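Local coordinates for protein mevalonate kinase, putative (Leishmania major, PDB 2HFS) that probably catalyses the ATP-dependent phosphorylation of (R)-mevalonate to (R)-5-phosphomevalonate, the first of three steps leading to isopentenyl diphosphate, at residues 17-21 with 158-164; 277-281 with 293-297. One frame throughout, in Å; residues are numbered along the deposited sequence.

Interaction 1: residues 17-21 with 158-164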
loop_
_atom_site.group_PDB
_atom_site.type_symbol
_atom_site.label_atom_id
_atom_site.label_comp_id
_atom_site.label_asym_id
_atom_site.label_seq_id
_atom_site.Cartn_x
_atom_site.Cartn_y
_atom_site.Cartn_z
ATOM N N ILE A 17 9.179 6.348 -10.180
ATOM C CA ILE A 17 7.870 6.054 -9.630
ATOM C C ILE A 17 7.951 5.235 -8.340
ATOM O O ILE A 17 8.974 4.591 -8.062
ATOM C CB ILE A 17 7.024 5.283 -10.680
ATOM C CG1 ILE A 17 7.533 3.844 -10.829
ATOM C CG2 ILE A 17 6.994 6.035 -12.040
ATOM C CD1 ILE A 17 6.775 3.004 -11.836
ATOM N N GLY A 18 6.838 5.217 -7.612
ATOM C CA GLY A 18 6.630 4.306 -6.465
ATOM C C GLY A 18 5.261 3.669 -6.616
ATOM O O GLY A 18 4.287 4.371 -6.887
ATOM N N TYR A 19 5.183 2.341 -6.490
ATOM C CA TYR A 19 3.899 1.650 -6.645
ATOM C C TYR A 19 2.990 1.806 -5.431
ATOM O O TYR A 19 3.482 1.963 -4.304
ATOM C CB TYR A 19 4.122 0.176 -6.942
ATOM C CG TYR A 19 5.071 -0.092 -8.086
ATOM C CD1 TYR A 19 4.679 0.101 -9.411
ATOM C CD2 TYR A 19 6.382 -0.524 -7.842
ATOM C CE1 TYR A 19 5.558 -0.159 -10.467
ATOM C CE2 TYR A 19 7.265 -0.787 -8.901
ATOM C CZ TYR A 19 6.827 -0.605 -10.206
ATOM O OH TYR A 19 7.683 -0.831 -11.267
ATOM N N GLY A 20 1.673 1.784 -5.670
ATOM C CA GLY A 20 0.695 1.624 -4.592
ATOM C C GLY A 20 0.735 0.235 -3.983
ATOM O O GLY A 20 1.467 -0.626 -4.461
ATOM N N LYS A 21 -0.063 0.028 -2.934
ATOM C CA LYS A 21 -0.014 -1.194 -2.128
ATOM C C LYS A 21 -1.385 -1.601 -1.611
ATOM O O LYS A 21 -2.135 -0.761 -1.117
ATOM C CB LYS A 21 0.898 -0.984 -0.903
ATOM C CG LYS A 21 0.873 -2.174 0.077
ATOM C CD LYS A 21 0.669 -1.756 1.535
ATOM C CE LYS A 21 -0.615 -0.946 1.770
ATOM N NZ LYS A 21 -0.882 -0.719 3.216
ATOM N N ASP A 158 4.906 -0.975 3.332
ATOM C CA ASP A 158 4.469 0.006 2.342
ATOM C C ASP A 158 5.625 0.423 1.430
ATOM O O ASP A 158 5.487 0.390 0.212
ATOM C CB ASP A 158 3.824 1.228 2.997
ATOM C CG ASP A 158 2.486 0.918 3.642
ATOM O OD1 ASP A 158 2.112 -0.286 3.793
ATOM O OD2 ASP A 158 1.735 1.839 4.043
ATOM N N ASN A 159 6.759 0.799 2.024
ATOM C CA ASN A 159 7.941 1.153 1.240
ATOM C C ASN A 159 8.466 -0.007 0.411
ATOM O O ASN A 159 8.897 0.182 -0.725
ATOM C CB ASN A 159 9.063 1.796 2.072
ATOM C CG ASN A 159 9.354 1.067 3.367
ATOM O OD1 ASN A 159 8.707 1.316 4.398
ATOM N ND2 ASN A 159 10.373 0.208 3.349
ATOM N N THR A 160 8.409 -1.211 0.965
ATOM C CA THR A 160 8.945 -2.356 0.250
ATOM C C THR A 160 8.081 -2.653 -0.993
ATOM O O THR A 160 8.602 -2.896 -2.087
ATOM C CB THR A 160 9.065 -3.578 1.201
ATOM O OG1 THR A 160 9.998 -3.279 2.258
ATOM C CG2 THR A 160 9.736 -4.741 0.481
ATOM N N ALA A 161 6.757 -2.616 -0.844
ATOM C CA ALA A 161 5.863 -2.785 -1.991
ATOM C C ALA A 161 6.052 -1.655 -3.015
ATOM O O ALA A 161 6.100 -1.888 -4.225
ATOM C CB ALA A 161 4.393 -2.806 -1.518
ATOM N N ALA A 162 6.137 -0.425 -2.521
ATOM C CA ALA A 162 6.330 0.730 -3.395
ATOM C C ALA A 162 7.658 0.677 -4.185
ATOM O O ALA A 162 7.715 1.085 -5.352
ATOM C CB ALA A 162 6.211 2.022 -2.583
ATOM N N THR A 163 8.709 0.156 -3.566
ATOM C CA THR A 163 10.012 0.075 -4.230
ATOM C C THR A 163 10.099 -1.072 -5.234
ATOM O O THR A 163 10.620 -0.894 -6.343
ATOM C CB THR A 163 11.147 -0.085 -3.213
ATOM O OG1 THR A 163 10.867 -1.210 -2.377
ATOM C CG2 THR A 163 11.189 1.083 -2.254
ATOM N N TYR A 164 9.600 -2.244 -4.838
ATOM C CA TYR A 164 9.771 -3.468 -5.632
ATOM C C TYR A 164 8.570 -3.855 -6.489
ATOM O O TYR A 164 8.748 -4.528 -7.482
ATOM C CB TYR A 164 10.139 -4.681 -4.733
ATOM C CG TYR A 164 11.471 -4.555 -4.023
ATOM C CD1 TYR A 164 12.672 -4.802 -4.697
ATOM C CD2 TYR A 164 11.533 -4.137 -2.690
ATOM C CE1 TYR A 164 13.907 -4.672 -4.042
ATOM C CE2 TYR A 164 12.745 -3.990 -2.033
ATOM C CZ TYR A 164 13.931 -4.257 -2.714
ATOM O OH TYR A 164 15.122 -4.110 -2.055
HETATM O O HOH W 1 9.565 1.859 -7.467
HETATM O O HOH W 2 9.279 -3.490 -10.286
#
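Strand 17-21 crosses helix 158-164 at 125° between their N-to-C directions, with the axes only 5.6 Å apart at their closest. The approach is tightest at Tyr19 and Ala162, whose CA atoms lie 4.2 Å apart. Here the backbones bond directly: Tyr19 N donates to Ala162 O (3.0 Å, 162° at the hydrogen), using a carbonyl in the last turn of the helix. In return, Ala162 CA approaches Tyr19 O at 3.2 Å as a CA-H...O contact. Water 1 lies 2.9 Å from both Ile17 O and Ala162 O. The Tyr19 ring presents its edge to Ala161 O, which is 3.9 Å from Tyr19 CD2, and its hydroxyl reaches Tyr164 O through water 2.

At the other end of the contact, Lys21 lays its aliphatic chain over the helix, Lys21 CG resting 3.9 Å from Ala161 CB, and Lys21 NZ forms a salt bridge with Asp158 OD1 at 3.1 Å. Helix 114-130 packs against Ala162 through Val120. A lysine on the first strand paired with a helix aspartate is consistent with the active-site Lys-Asp pair of mevalonate kinases in the GHMP fold.

Interaction 2: residues 277-281 with 293-297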
loop_
_atom_site.group_PDB
_atom_site.type_symbol
_atom_site.label_atom_id
_atom_site.label_comp_id
_atom_site.label_asym_id
_atom_site.label_seq_id
_atom_site.Cartn_x
_atom_site.Cartn_y
_atom_site.Cartn_z
ATOM N N GLY A 277 -20.046 -11.040 -8.342
ATOM C CA GLY A 277 -19.204 -12.103 -8.865
ATOM C C GLY A 277 -17.727 -12.004 -8.543
ATOM O O GLY A 277 -16.915 -12.678 -9.176
ATOM N N ALA A 278 -17.358 -11.183 -7.560
ATOM C CA ALA A 278 -15.975 -11.190 -7.082
ATOM C C ALA A 278 -15.589 -12.606 -6.687
ATOM O O ALA A 278 -16.378 -13.311 -6.079
ATOM C CB ALA A 278 -15.789 -10.257 -5.895
ATOM N N LEU A 279 -14.371 -13.012 -7.032
ATOM C CA LEU A 279 -13.845 -14.302 -6.615
ATOM C C LEU A 279 -13.608 -14.300 -5.114
ATOM O O LEU A 279 -13.760 -15.325 -4.456
ATOM C CB LEU A 279 -12.544 -14.647 -7.350
ATOM C CG LEU A 279 -12.537 -14.720 -8.875
ATOM C CD1 LEU A 279 -11.169 -15.176 -9.355
ATOM C CD2 LEU A 279 -13.649 -15.655 -9.347
ATOM N N GLY A 280 -13.229 -13.137 -4.581
ATOM C CA GLY A 280 -13.109 -12.927 -3.136
ATOM C C GLY A 280 -13.111 -11.439 -2.856
ATOM O O GLY A 280 -12.820 -10.651 -3.747
ATOM N N ALA A 281 -13.398 -11.056 -1.610
ATOM C CA ALA A 281 -13.406 -9.644 -1.244
ATOM C C ALA A 281 -13.251 -9.526 0.261
ATOM O O ALA A 281 -13.801 -10.330 1.020
ATOM C CB ALA A 281 -14.696 -8.988 -1.687
ATOM N N VAL A 293 -10.678 -4.701 -0.795
ATOM C CA VAL A 293 -10.154 -5.179 -2.062
ATOM C C VAL A 293 -10.984 -6.373 -2.536
ATOM O O VAL A 293 -11.344 -7.238 -1.735
ATOM C CB VAL A 293 -8.650 -5.553 -1.948
ATOM C CG1 VAL A 293 -8.389 -6.621 -0.843
ATOM C CG2 VAL A 293 -8.139 -6.029 -3.263
ATOM N N ALA A 294 -11.312 -6.388 -3.827
ATOM C CA ALA A 294 -12.041 -7.515 -4.420
ATOM C C ALA A 294 -11.173 -8.087 -5.534
ATOM O O ALA A 294 -10.477 -7.327 -6.229
ATOM C CB ALA A 294 -13.384 -7.047 -4.969
ATOM N N LEU A 295 -11.207 -9.410 -5.700
ATOM C CA LEU A 295 -10.518 -10.058 -6.826
ATOM C C LEU A 295 -11.518 -10.425 -7.919
ATOM O O LEU A 295 -12.511 -11.094 -7.652
ATOM C CB LEU A 295 -9.775 -11.312 -6.376
ATOM C CG LEU A 295 -9.031 -12.134 -7.430
ATOM C CD1 LEU A 295 -7.784 -11.399 -8.003
ATOM C CD2 LEU A 295 -8.637 -13.467 -6.850
ATOM N N ALA A 296 -11.240 -9.992 -9.140
ATOM C CA ALA A 296 -12.101 -10.293 -10.292
ATOM C C ALA A 296 -11.439 -11.375 -11.141
ATOM O O ALA A 296 -10.216 -11.515 -11.121
ATOM C CB ALA A 296 -12.340 -9.029 -11.129
ATOM N N ALA A 297 -12.237 -12.124 -11.901
ATOM C CA ALA A 297 -11.698 -13.233 -12.697
ATOM C C ALA A 297 -11.085 -12.745 -14.002
ATOM O O ALA A 297 -10.266 -13.444 -14.611
ATOM C CB ALA A 297 -12.780 -14.284 -12.979
HETATM O O HOH W 3 -14.870 -12.454 -11.052
#
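This is a beta-hairpin contact in the C-terminal GHMP kinase region: the start of strand 280-284, outermost in a four-stranded antiparallel sheet, meets the end of strand 291-296. The pairing is regular at Ala281 and Ala294, a non-hydrogen-bonded pair with CA atoms 4.1 Å apart. Nearer the entry to the hairpin, Leu295 N donates to Gly280 O (2.8 Å, 167°), whereas Leu295 O accepts from Leu279 N (2.7 Å, 148°). Leu279 has helical backbone angles (-69/-33) between the extended Ala278 (-54/139) and Gly280 (-162/161), a local kink in the chain at the residue whose N bonds to Leu295 O. Just upstream, Gly277, at a positive phi of 95°, is the C-prime residue of the Schellman motif that ends helix 264-275.

The small residues gather on one side: Ala294 CB meets Ala278 CB at 4.1 Å and Ala281 CB at 4.0 Å, and Cys273 of that helix touches all three alanines. Leu295 points to the opposite face of the sheet, where Leu245 and Met249 of helix 242-258 touch it. Leu295 CD2 lies 4.0 Å from Leu279 CD1, and Leu279 CD2 is also 4.0 Å from Ala297 CB. Where the backbones diverge, water 3 spans the gap, donating to Gly277 O at 2.8 Å and accepting from Ala297 N, also at 2.8 Å.

How the interactions relate
The two contacts share no secondary-structure element and do not touch: their centres are 22 Å apart and their nearest atoms about 8 Å. Both are largely buried, but the centre of interaction 1 is about 7 Å from the centre of the chain, that of interaction 2 about 18 Å. Interaction 1 joins a strand of the mixed sheet that includes strand 17-25 to a helix 137 positions further along the chain; interaction 2 joins sequence neighbours within one sheet. Buried areas are similar, 339 and 325 Å², yet the chemistry differs. Interaction 1 combines one direct backbone bond with a charged pair, while interaction 2 relies on two backbone bonds and apolar alanine and leucine contacts.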